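Local structure of probable 2-dehydro-3-deoxygalactonokinase DgoK1 (Sinorhizobium meliloti, 3T69) at residues P66-G71 and A296-A301; D123-E128 and H152-R157; E129-G134 and V288-A293; H144-P149 and C263-G268. The protein probably phosphorylates 2-dehydro-3-deoxy-D-galactonate at the expense of ATP, the second of three steps in the breakdown of D-galactonate. All coordinates share one frame; numbering follows the deposited sequence.

Interaction 1 of 4, residues P66-G71 and A296-A301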
loop_
_atom_site.group_PDB
_atom_site.type_symbol
_atom_site.label_atom_id
_atom_site.label_comp_id
_atom_site.label_asym_id
_atom_site.label_seq_id
_atom_site.Cartn_x
_atom_site.Cartn_y
_atom_site.Cartn_z
ATOM N N PRO B 66 -14.036 35.168 18.078
ATOM C CA PRO B 66 -14.680 34.141 17.263
ATOM C C PRO B 66 -13.609 33.197 16.731
ATOM O O PRO B 66 -12.429 33.490 16.886
ATOM C CB PRO B 66 -15.312 34.946 16.112
ATOM C CG PRO B 66 -14.528 36.203 16.043
ATOM C CD PRO B 66 -13.808 36.419 17.323
ATOM N N ILE B 67 -14.020 32.092 16.100
ATOM C CA ILE B 67 -13.114 31.020 15.652
ATOM C C ILE B 67 -13.543 30.474 14.301
ATOM O O ILE B 67 -14.689 30.069 14.118
ATOM C CB ILE B 67 -13.084 29.852 16.639
ATOM C CG1 ILE B 67 -13.035 30.384 18.073
ATOM C CG2 ILE B 67 -11.940 28.933 16.351
ATOM C CD1 ILE B 67 -12.286 29.464 19.041
ATOM N N ILE B 68 -12.590 30.449 13.376
ATOM C CA ILE B 68 -12.785 29.909 12.060
ATOM C C ILE B 68 -11.833 28.716 11.904
ATOM O O ILE B 68 -10.633 28.816 12.179
ATOM C CB ILE B 68 -12.573 30.989 11.015
ATOM C CG1 ILE B 68 -12.948 30.500 9.617
ATOM C CG2 ILE B 68 -11.192 31.543 11.108
ATOM C CD1 ILE B 68 -14.426 30.062 9.506
ATOM N N ILE B 69 -12.406 27.579 11.516
ATOM C CA ILE B 69 -11.689 26.315 11.488
ATOM C C ILE B 69 -11.900 25.600 10.182
ATOM O O ILE B 69 -13.028 25.456 9.727
ATOM C CB ILE B 69 -12.170 25.358 12.561
ATOM C CG1 ILE B 69 -12.307 26.068 13.920
ATOM C CG2 ILE B 69 -11.248 24.190 12.600
ATOM C CD1 ILE B 69 -12.782 25.152 15.068
ATOM N N CYS B 70 -10.807 25.147 9.583
ATOM C CA CYS B 70 -10.858 24.335 8.396
ATOM C C CYS B 70 -10.319 22.927 8.734
ATOM O O CYS B 70 -9.707 22.739 9.783
ATOM C CB CYS B 70 -10.048 25.014 7.271
ATOM S SG CYS B 70 -8.252 24.987 7.490
ATOM N N GLY B 71 -10.551 21.949 7.851
ATOM C CA GLY B 71 -9.961 20.619 7.991
ATOM C C GLY B 71 -10.868 19.528 8.536
ATOM O O GLY B 71 -12.086 19.652 8.580
ATOM N N ALA B 296 -3.991 32.377 5.031
ATOM C CA ALA B 296 -4.603 33.298 4.114
ATOM C C ALA B 296 -6.020 32.894 3.768
ATOM O O ALA B 296 -6.875 33.754 3.525
ATOM C CB ALA B 296 -3.781 33.430 2.874
ATOM N N GLY B 297 -6.265 31.586 3.699
ATOM C CA GLY B 297 -7.553 31.075 3.318
ATOM C C GLY B 297 -8.476 31.276 4.500
ATOM O O GLY B 297 -9.598 31.739 4.326
ATOM N N LEU B 298 -8.017 30.962 5.705
ATOM C CA LEU B 298 -8.821 31.277 6.855
ATOM C C LEU B 298 -9.036 32.803 7.007
ATOM O O LEU B 298 -10.062 33.238 7.529
ATOM C CB LEU B 298 -8.249 30.689 8.148
ATOM C CG LEU B 298 -7.957 29.190 8.261
ATOM C CD1 LEU B 298 -6.729 28.984 9.098
ATOM C CD2 LEU B 298 -9.086 28.431 8.875
ATOM N N SER B 299 -8.083 33.625 6.572
ATOM C CA SER B 299 -8.279 35.085 6.672
ATOM C C SER B 299 -9.388 35.583 5.717
ATOM O O SER B 299 -10.284 36.331 6.117
ATOM C CB SER B 299 -6.938 35.858 6.526
ATOM O OG SER B 299 -7.131 37.195 6.057
ATOM N N ALA B 300 -9.363 35.131 4.475
ATOM C CA ALA B 300 -10.378 35.588 3.534
ATOM C C ALA B 300 -11.808 35.199 3.976
ATOM O O ALA B 300 -12.772 35.913 3.658
ATOM C CB ALA B 300 -10.075 35.095 2.152
ATOM N N ALA B 301 -11.929 34.092 4.721
ATOM C CA ALA B 301 -13.211 33.648 5.246
ATOM C C ALA B 301 -13.637 34.489 6.427
ATOM O O ALA B 301 -14.756 34.988 6.438
ATOM C CB ALA B 301 -13.219 32.096 5.604
#
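Leu298 turns CG away from its own carbonyl carbon (chi1 -55°), which carries the isobutyl group off helix 290-305 toward strand 67-71, while Cys70 sets SG between its backbone N and carbonyl carbon (chi1 72°), facing the helix. The two side chains meet at one methyl: Leu298 CD2 lies 3.8 Å from Cys70 SG. The same methyl sits over the backbone between Ile68 and Cys70, both of whose CB atoms point at the helix, 3.7 Å from Ile68 O and 3.8 Å from Cys70 N. Ile68 stands two residues back along the strand from Cys70. Its CG2 sits 4.3 Å from Leu298 CB, and its CG1 comes 4.3 Å from Ala301 CB, so its two branches meet residues one helical turn apart. Strand 67-71 runs between strands 9-14 and 108-116, with both of which it is parallel, in the amino-terminal sheet of the ASKHA-type kinase fold; helix 290-305, late in the chain, packs on this sheet. The axes of 67-71 and 296-301 make an angle of 134° between their N-to-C directions. The side chains that meet are apolar, and the leucine methyl also lies against polar backbone atoms. Leu298 also touches Ala11 of strand 9-14, and Thr130 of helix 128-139 packs against both Leu298 and Cys70. Ile69, on the other face of the strand, packs against Trp79 and Val12.

Interaction 2 of 4, residues D123-E128 and H152-R157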
loop_
_atom_site.group_PDB
_atom_site.type_symbol
_atom_site.label_atom_id
_atom_site.label_comp_id
_atom_site.label_asym_id
_atom_site.label_seq_id
_atom_site.Cartn_x
_atom_site.Cartn_y
_atom_site.Cartn_z
ATOM N N ASP B 123 -14.317 11.843 -5.470
ATOM C CA ASP B 123 -13.186 12.414 -4.711
ATOM C C ASP B 123 -13.518 13.485 -3.682
ATOM O O ASP B 123 -14.553 14.154 -3.731
ATOM C CB ASP B 123 -12.075 12.914 -5.622
ATOM C CG ASP B 123 -10.701 12.572 -5.085
ATOM O OD1 ASP B 123 -10.484 12.521 -3.864
ATOM O OD2 ASP B 123 -9.817 12.317 -5.909
ATOM N N VAL B 124 -12.633 13.634 -2.726
ATOM C CA VAL B 124 -13.008 14.345 -1.522
ATOM C C VAL B 124 -11.842 15.119 -0.924
ATOM O O VAL B 124 -10.691 14.709 -1.048
ATOM C CB VAL B 124 -13.648 13.323 -0.571
ATOM C CG1 VAL B 124 -12.835 13.102 0.736
ATOM C CG2 VAL B 124 -15.109 13.623 -0.426
ATOM N N MET B 125 -12.116 16.276 -0.359
ATOM C CA MET B 125 -11.019 17.108 0.190
ATOM C C MET B 125 -11.607 17.914 1.295
ATOM O O MET B 125 -12.676 18.474 1.144
ATOM C CB MET B 125 -10.299 17.958 -0.881
ATOM C CG MET B 125 -10.648 19.458 -1.005
ATOM S SD MET B 125 -9.592 20.526 -2.073
ATOM C CE MET B 125 -9.490 19.530 -3.523
ATOM N N ARG B 126 -10.969 17.854 2.448
ATOM C CA ARG B 126 -11.393 18.611 3.592
ATOM C C ARG B 126 -10.166 19.392 4.186
ATOM O O ARG B 126 -9.390 18.837 4.979
ATOM C CB ARG B 126 -12.036 17.625 4.571
ATOM C CG ARG B 126 -13.210 18.130 5.313
ATOM C CD ARG B 126 -13.840 17.141 6.271
ATOM N NE ARG B 126 -15.045 16.505 5.732
ATOM C CZ ARG B 126 -16.197 17.125 5.421
ATOM N NH1 ARG B 126 -16.349 18.430 5.604
ATOM N NH2 ARG B 126 -17.222 16.417 4.938
ATOM N N GLY B 127 -9.941 20.646 3.758
ATOM C CA GLY B 127 -8.836 21.493 4.302
ATOM C C GLY B 127 -7.908 22.165 3.284
ATOM O O GLY B 127 -7.444 23.318 3.451
ATOM N N GLU B 128 -7.599 21.425 2.233
ATOM C CA GLU B 128 -6.846 21.895 1.086
ATOM C C GLU B 128 -7.670 22.903 0.314
ATOM O O GLU B 128 -7.124 23.665 -0.513
ATOM C CB GLU B 128 -6.495 20.693 0.167
ATOM C CG GLU B 128 -5.486 19.633 0.728
ATOM C CD GLU B 128 -6.116 18.557 1.576
ATOM O OE1 GLU B 128 -7.364 18.496 1.635
ATOM O OE2 GLU B 128 -5.381 17.755 2.203
ATOM N N HIS B 152 -2.548 12.518 2.290
ATOM C CA HIS B 152 -3.295 12.344 1.056
ATOM C C HIS B 152 -2.882 13.478 0.099
ATOM O O HIS B 152 -2.976 14.646 0.427
ATOM C CB HIS B 152 -4.821 12.401 1.279
ATOM C CG HIS B 152 -5.379 11.314 2.163
ATOM N ND1 HIS B 152 -6.600 11.437 2.800
ATOM C CD2 HIS B 152 -4.904 10.092 2.503
ATOM C CE1 HIS B 152 -6.848 10.342 3.499
ATOM N NE2 HIS B 152 -5.824 9.519 3.356
ATOM N N SER B 153 -2.408 13.161 -1.086
ATOM C CA SER B 153 -1.808 14.223 -1.855
ATOM C C SER B 153 -2.810 14.720 -2.885
ATOM O O SER B 153 -3.339 13.956 -3.660
ATOM C CB SER B 153 -0.496 13.742 -2.477
ATOM O OG SER B 153 -0.088 14.652 -3.476
ATOM N N LYS B 154 -3.109 15.998 -2.892
ATOM C CA LYS B 154 -4.120 16.441 -3.827
ATOM C C LYS B 154 -3.548 17.037 -5.129
ATOM O O LYS B 154 -2.563 17.787 -5.089
ATOM C CB LYS B 154 -5.073 17.388 -3.097
ATOM C CG LYS B 154 -6.348 16.698 -2.623
ATOM C CD LYS B 154 -6.322 16.051 -1.268
ATOM C CE LYS B 154 -7.304 14.933 -1.369
ATOM N NZ LYS B 154 -7.868 14.376 -0.129
ATOM N N TRP B 155 -4.125 16.694 -6.273
ATOM C CA TRP B 155 -3.752 17.343 -7.547
ATOM C C TRP B 155 -4.964 18.073 -8.128
ATOM O O TRP B 155 -5.955 17.445 -8.469
ATOM C CB TRP B 155 -3.175 16.339 -8.553
ATOM C CG TRP B 155 -1.699 15.959 -8.223
ATOM C CD1 TRP B 155 -1.245 15.288 -7.116
ATOM C CD2 TRP B 155 -0.543 16.236 -9.014
ATOM N NE1 TRP B 155 0.111 15.138 -7.162
ATOM C CE2 TRP B 155 0.571 15.708 -8.320
ATOM C CE3 TRP B 155 -0.337 16.901 -10.223
ATOM C CZ2 TRP B 155 1.883 15.826 -8.807
ATOM C CZ3 TRP B 155 0.949 17.021 -10.714
ATOM C CH2 TRP B 155 2.053 16.471 -10.010
ATOM N N VAL B 156 -4.883 19.403 -8.222
ATOM C CA VAL B 156 -6.073 20.245 -8.467
ATOM C C VAL B 156 -6.012 21.098 -9.766
ATOM O O VAL B 156 -5.036 21.808 -9.997
ATOM C CB VAL B 156 -6.301 21.147 -7.245
ATOM C CG1 VAL B 156 -7.635 21.877 -7.323
ATOM C CG2 VAL B 156 -6.197 20.342 -5.982
ATOM N N ARG B 157 -7.021 21.000 -10.615
ATOM C CA ARG B 157 -7.096 21.875 -11.758
ATOM C C ARG B 157 -7.840 23.147 -11.306
ATOM O O ARG B 157 -9.074 23.129 -11.100
ATOM C CB ARG B 157 -7.786 21.225 -12.994
ATOM C CG ARG B 157 -7.779 19.651 -13.079
ATOM C CD ARG B 157 -8.231 18.997 -14.448
ATOM N NE ARG B 157 -9.201 19.762 -15.272
ATOM C CZ ARG B 157 -10.514 19.503 -15.402
ATOM N NH1 ARG B 157 -11.087 18.496 -14.732
ATOM N NH2 ARG B 157 -11.267 20.279 -16.195
#
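The two sheets of the ASKHA-type fold come together where Lys154, on strand 153-159 of the second sheet, reaches Val124 on strand 123-125, which borders strand 108-116 of the first. The strands do not pair; the directions of 123-125 and 153-157 differ by 106°, and the junction is made by side chains. Lys154 bends at its second torsion (chi2 88°) and then runs out nearly extended, delivering NZ to Val124 O at 3.0 Å. This hydrogen bond lies in the plane of the carbonyl group. Glu128, in the first turn of helix 128-139, crosses the lysine chain at about a right angle, its carboxylate carbon CD 3.8 Å from Lys154 CD, so the carboxylate lies against the aliphatic part of the chain. Next along the strand, Met125 CE meets Val156 CG2 at 4.2 Å, and Val156 packs further on Met148. Asp123 OD1 accepts from Val124 N at 2.7 Å through its anti lone pair and also bonds Thr168. His152 NE2 is hydrogen-bonded to Glu173 OE1, and its ring meets Phe220 of the second subunit. The ammonium of Lys154 is thus gripped by a neutral carbonyl, with Glu128 OE1 4.5 Å and Asp123 OD1 4.9 Å from NZ; these carboxylates form no salt bridge with it but would probably add long-range electrostatic attraction at this buried junction.

Interaction 3 of 4, residues E129-G134 and V288-A293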
loop_
_atom_site.group_PDB
_atom_site.type_symbol
_atom_site.label_atom_id
_atom_site.label_comp_id
_atom_site.label_asym_id
_atom_site.label_seq_id
_atom_site.Cartn_x
_atom_site.Cartn_y
_atom_site.Cartn_z
ATOM N N GLU B 129 -8.987 22.920 0.517
ATOM C CA GLU B 129 -9.759 23.947 -0.198
ATOM C C GLU B 129 -9.475 25.308 0.447
ATOM O O GLU B 129 -9.558 26.309 -0.207
ATOM C CB GLU B 129 -11.280 23.677 -0.280
ATOM C CG GLU B 129 -12.047 23.995 0.978
ATOM C CD GLU B 129 -11.591 23.096 2.084
ATOM O OE1 GLU B 129 -11.381 21.904 1.767
ATOM O OE2 GLU B 129 -11.413 23.552 3.232
ATOM N N THR B 130 -9.142 25.328 1.724
ATOM C CA THR B 130 -8.822 26.569 2.369
ATOM C C THR B 130 -7.409 27.101 2.033
ATOM O O THR B 130 -7.209 28.318 1.938
ATOM C CB THR B 130 -9.049 26.471 3.863
ATOM O OG1 THR B 130 -10.444 26.190 4.073
ATOM C CG2 THR B 130 -8.683 27.788 4.531
ATOM N N GLN B 131 -6.460 26.191 1.797
ATOM C CA GLN B 131 -5.179 26.594 1.257
ATOM C C GLN B 131 -5.402 27.059 -0.168
ATOM O O GLN B 131 -4.646 27.845 -0.694
ATOM C CB GLN B 131 -4.152 25.469 1.341
ATOM C CG GLN B 131 -4.109 24.764 2.717
ATOM C CD GLN B 131 -3.094 23.615 2.777
ATOM O OE1 GLN B 131 -3.269 22.564 2.165
ATOM N NE2 GLN B 131 -2.029 23.823 3.530
ATOM N N LEU B 132 -6.449 26.612 -0.810
ATOM C CA LEU B 132 -6.658 27.111 -2.167
ATOM C C LEU B 132 -7.405 28.431 -2.190
ATOM O O LEU B 132 -7.285 29.220 -3.141
ATOM C CB LEU B 132 -7.381 26.092 -3.036
ATOM C CG LEU B 132 -6.604 24.859 -3.475
ATOM C CD1 LEU B 132 -7.587 23.823 -4.009
ATOM C CD2 LEU B 132 -5.569 25.208 -4.524
ATOM N N LEU B 133 -8.200 28.674 -1.155
ATOM C CA LEU B 133 -8.878 29.963 -1.032
ATOM C C LEU B 133 -7.750 30.981 -0.855
ATOM O O LEU B 133 -7.708 32.006 -1.540
ATOM C CB LEU B 133 -9.833 29.974 0.168
ATOM C CG LEU B 133 -10.448 31.312 0.587
ATOM C CD1 LEU B 133 -11.300 31.927 -0.496
ATOM C CD2 LEU B 133 -11.217 31.082 1.863
ATOM N N GLY B 134 -6.837 30.627 0.044
ATOM C CA GLY B 134 -5.683 31.413 0.346
ATOM C C GLY B 134 -4.867 31.821 -0.859
ATOM O O GLY B 134 -4.551 32.988 -1.012
ATOM N N VAL B 288 4.851 27.315 -3.172
ATOM C CA VAL B 288 4.026 28.212 -2.337
ATOM C C VAL B 288 3.941 27.653 -0.907
ATOM O O VAL B 288 3.695 26.470 -0.711
ATOM C CB VAL B 288 2.604 28.366 -2.911
ATOM C CG1 VAL B 288 1.776 29.291 -2.063
ATOM C CG2 VAL B 288 2.625 28.888 -4.364
ATOM N N ASP B 289 4.163 28.479 0.107
ATOM C CA ASP B 289 4.296 27.915 1.439
ATOM C C ASP B 289 2.924 27.424 1.857
ATOM O O ASP B 289 1.911 28.050 1.521
ATOM C CB ASP B 289 4.884 28.909 2.446
ATOM C CG ASP B 289 5.036 28.305 3.854
ATOM O OD1 ASP B 289 4.311 28.757 4.779
ATOM O OD2 ASP B 289 5.867 27.383 4.055
ATOM N N ALA B 290 2.900 26.306 2.583
ATOM C CA ALA B 290 1.649 25.624 2.913
ATOM C C ALA B 290 0.866 26.395 3.944
ATOM O O ALA B 290 -0.326 26.691 3.731
ATOM C CB ALA B 290 1.899 24.202 3.401
ATOM N N ASP B 291 1.527 26.708 5.055
ATOM C CA ASP B 291 0.881 27.484 6.118
ATOM C C ASP B 291 0.593 28.968 5.713
ATOM O O ASP B 291 -0.409 29.561 6.104
ATOM C CB ASP B 291 1.614 27.293 7.458
ATOM C CG ASP B 291 1.464 25.818 8.041
ATOM O OD1 ASP B 291 0.741 24.976 7.445
ATOM O OD2 ASP B 291 2.045 25.508 9.121
ATOM N N GLU B 292 1.416 29.560 4.872
ATOM C CA GLU B 292 1.033 30.882 4.402
ATOM C C GLU B 292 -0.320 30.826 3.644
ATOM O O GLU B 292 -1.174 31.672 3.833
ATOM C CB GLU B 292 2.166 31.567 3.572
ATOM N N ALA B 293 -0.534 29.798 2.833
ATOM C CA ALA B 293 -1.814 29.610 2.137
ATOM C C ALA B 293 -3.023 29.284 3.031
ATOM O O ALA B 293 -4.139 29.716 2.686
ATOM C CB ALA B 293 -1.687 28.597 1.024
#
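Gln131 and Ala293 bring helices 128-139 and 290-305 very close, with their CA atoms 4.6 Å apart. The one conventional hydrogen bond is weak: Gln131 NE2 points at Ala290 O over 3.3 Å with a bent N-H...O angle of 133°. The glutamine gets there with CG anti to its carbonyl carbon (chi1 -47°) and an extended chain beyond, so that the amide lies alongside the first turn of the partner helix. Carbon donors supply the second kind of contact. Ala293 O receives CA-H groups from both Gln131 and Gly134, and the approach of Gly134 CA, 3.3 Å from Ala293 O, is nearly straight; as a glycine it has no side chain between the backbones. Van der Waals packing is the third kind: Ala293 CB meets Gln131 CB at 4.0 Å and also lies 3.5 Å from Gln131 O, and Ala290 CB lies 3.9 Å from Gln131 NE2. Within the partner segment, Asp289 serves as N-cap, its OD1 accepting from Glu292 N at 3.0 Å and closing off the start of helix 290-305. Asp291 forms a salt bridge with Arg35, and Gln131 and Leu132 also lean on Met148 of the second sheet. Close helix pairing through glycine and alanine, with CA-H...O contacts between backbones, characterises this crossing, in which the helix following strand 123-125 meets the carboxy-terminal helix of the ASKHA-type kinase fold.

Interaction 4 of 4, residues H144-P149 and C263-G268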
loop_
_atom_site.group_PDB
_atom_site.type_symbol
_atom_site.label_atom_id
_atom_site.label_comp_id
_atom_site.label_asym_id
_atom_site.label_seq_id
_atom_site.Cartn_x
_atom_site.Cartn_y
_atom_site.Cartn_z
ATOM N N HIS B 144 -4.191 26.707 -13.728
ATOM C CA HIS B 144 -3.063 26.173 -12.982
ATOM C C HIS B 144 -3.300 24.700 -12.678
ATOM O O HIS B 144 -4.438 24.203 -12.747
ATOM C CB HIS B 144 -2.803 26.983 -11.711
ATOM C CG HIS B 144 -2.628 28.453 -11.958
ATOM N ND1 HIS B 144 -1.495 28.983 -12.543
ATOM C CD2 HIS B 144 -3.443 29.507 -11.695
ATOM C CE1 HIS B 144 -1.619 30.298 -12.627
ATOM N NE2 HIS B 144 -2.792 30.641 -12.119
ATOM N N LEU B 145 -2.216 24.002 -12.385
ATOM C CA LEU B 145 -2.270 22.646 -11.874
ATOM C C LEU B 145 -1.454 22.592 -10.584
ATOM O O LEU B 145 -0.241 22.649 -10.601
ATOM C CB LEU B 145 -1.761 21.668 -12.948
ATOM C CG LEU B 145 -1.458 20.178 -12.714
ATOM C CD1 LEU B 145 -2.566 19.440 -11.937
ATOM C CD2 LEU B 145 -1.191 19.508 -14.089
ATOM N N VAL B 146 -2.151 22.474 -9.467
ATOM C CA VAL B 146 -1.530 22.561 -8.168
ATOM C C VAL B 146 -1.450 21.193 -7.510
ATOM O O VAL B 146 -2.450 20.475 -7.431
ATOM C CB VAL B 146 -2.383 23.469 -7.269
ATOM C CG1 VAL B 146 -1.716 23.740 -5.947
ATOM C CG2 VAL B 146 -2.749 24.799 -7.997
ATOM N N CYS B 147 -0.272 20.854 -7.001
ATOM C CA CYS B 147 -0.033 19.596 -6.317
ATOM C C CYS B 147 0.081 19.899 -4.877
ATOM O O CYS B 147 0.898 20.722 -4.502
ATOM C CB CYS B 147 1.264 18.929 -6.822
ATOM S SG CYS B 147 2.099 17.705 -5.735
ATOM N N MET B 148 -0.711 19.213 -4.046
ATOM C CA MET B 148 -0.709 19.489 -2.606
ATOM C C MET B 148 -0.387 18.243 -1.783
ATOM O O MET B 148 -1.276 17.638 -1.258
ATOM C CB MET B 148 -2.067 20.132 -2.181
ATOM C CG MET B 148 -2.601 21.207 -3.186
ATOM S SD MET B 148 -4.234 21.918 -2.945
ATOM C CE MET B 148 -3.944 22.425 -1.270
ATOM N N PRO B 149 0.906 17.882 -1.640
ATOM C CA PRO B 149 1.374 16.660 -0.967
ATOM C C PRO B 149 0.890 16.602 0.454
ATOM O O PRO B 149 0.366 17.583 0.895
ATOM C CB PRO B 149 2.882 16.851 -0.952
ATOM C CG PRO B 149 3.083 18.348 -1.029
ATOM C CD PRO B 149 2.048 18.736 -2.021
ATOM N N CYS B 263 2.417 23.903 -9.950
ATOM C CA CYS B 263 2.567 24.746 -8.761
ATOM C C CYS B 263 2.453 23.942 -7.479
ATOM O O CYS B 263 1.362 23.557 -7.074
ATOM C CB CYS B 263 1.510 25.861 -8.754
ATOM S SG CYS B 263 1.336 26.697 -10.406
ATOM N N LEU B 264 3.585 23.698 -6.832
ATOM C CA LEU B 264 3.593 22.938 -5.593
ATOM C C LEU B 264 3.290 23.840 -4.438
ATOM O O LEU B 264 3.953 24.850 -4.276
ATOM C CB LEU B 264 4.961 22.296 -5.358
ATOM C CG LEU B 264 5.124 21.499 -4.072
ATOM C CD1 LEU B 264 4.491 20.156 -4.280
ATOM C CD2 LEU B 264 6.600 21.325 -3.702
ATOM N N VAL B 265 2.288 23.463 -3.643
ATOM C CA VAL B 265 1.975 24.063 -2.344
ATOM C C VAL B 265 2.413 23.082 -1.298
ATOM O O VAL B 265 1.895 21.981 -1.258
ATOM C CB VAL B 265 0.456 24.221 -2.171
ATOM C CG1 VAL B 265 0.102 24.596 -0.739
ATOM C CG2 VAL B 265 -0.118 25.221 -3.193
ATOM N N GLY B 266 3.360 23.445 -0.449
ATOM C CA GLY B 266 3.757 22.575 0.659
ATOM C C GLY B 266 4.785 23.240 1.545
ATOM O O GLY B 266 5.281 24.338 1.239
ATOM N N SER B 267 5.112 22.593 2.656
ATOM C CA SER B 267 6.090 23.159 3.552
ATOM C C SER B 267 7.218 22.167 3.859
ATOM O O SER B 267 7.108 20.989 3.525
ATOM C CB SER B 267 5.386 23.587 4.830
ATOM O OG SER B 267 5.491 22.575 5.828
ATOM N N GLY B 268 8.289 22.655 4.495
ATOM C CA GLY B 268 9.267 21.809 5.193
ATOM C C GLY B 268 9.764 20.587 4.430
ATOM O O GLY B 268 9.968 20.649 3.208
#
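The imidazole of His144 has Cys263 SG beside it in an oblique position, 5.0 Å from the ring centroid and 55° off the ring normal, a loose sulfur-aromatic contact between neighbouring strands. They are strands 143-148 and 261-264, parallel neighbours in the second sheet of the ASKHA-type kinase fold. The backbones are joined in the alternating parallel pattern: Cys263 N donates to Leu145 O at 3.0 Å and nearly straight (173°), Cys147 N returns to Cys263 O at 3.2 Å, and Val265 N continues to Cys147 O. Val146 and Cys263 share one face of the sheet, where Val146 CG1, anti to the backbone N (chi1 -173°), meets Val265 CG2 at 3.5 Å as the two side chains cross obliquely. Cys147 and Leu264 occupy the other face; there Cys147 SG lies 3.7 Å from Leu264 CD1, and Tyr274 of helix 268-280 packs on both. Beyond the strand, Gly266 and Gly268 belong to a glycine-rich turn leading into that helix, a pattern that would be consistent with the adenosine-binding turn of ASKHA kinases. Strand 153-159 lies along the other edge of strand 143-148, with Val146 and Met148 hydrogen-bonded to Val156 and Lys154. Where the strands part, the Pro149 ring stands at about a right angle to the Leu264 side chain and directs CD to within 3.6 Å of Leu264 CD1.

How the interactions relate
Interactions 1 and 2 are buried, whereas 3 and 4 are partly buried. Helix 290-305 serves two of them: its start meets helix 128-139 in interaction 3, and the following turns lie on the first sheet in interaction 1, so that helix 128-139 borders both contacts. Interactions 2 and 4 share the second sheet through neighbouring strands 153-159 and 143-148, and Glu128 packs on Met148 between them. Chemistry follows position: apolar side chains between sheet and helix in interaction 1, a lysine-to-carbonyl bond between sheets in 2, close backbone contacts between helices in 3, and regular parallel strand pairing in 4. Gly266 links 4 to 3 through Val288, whereas 1 and 4 do not touch.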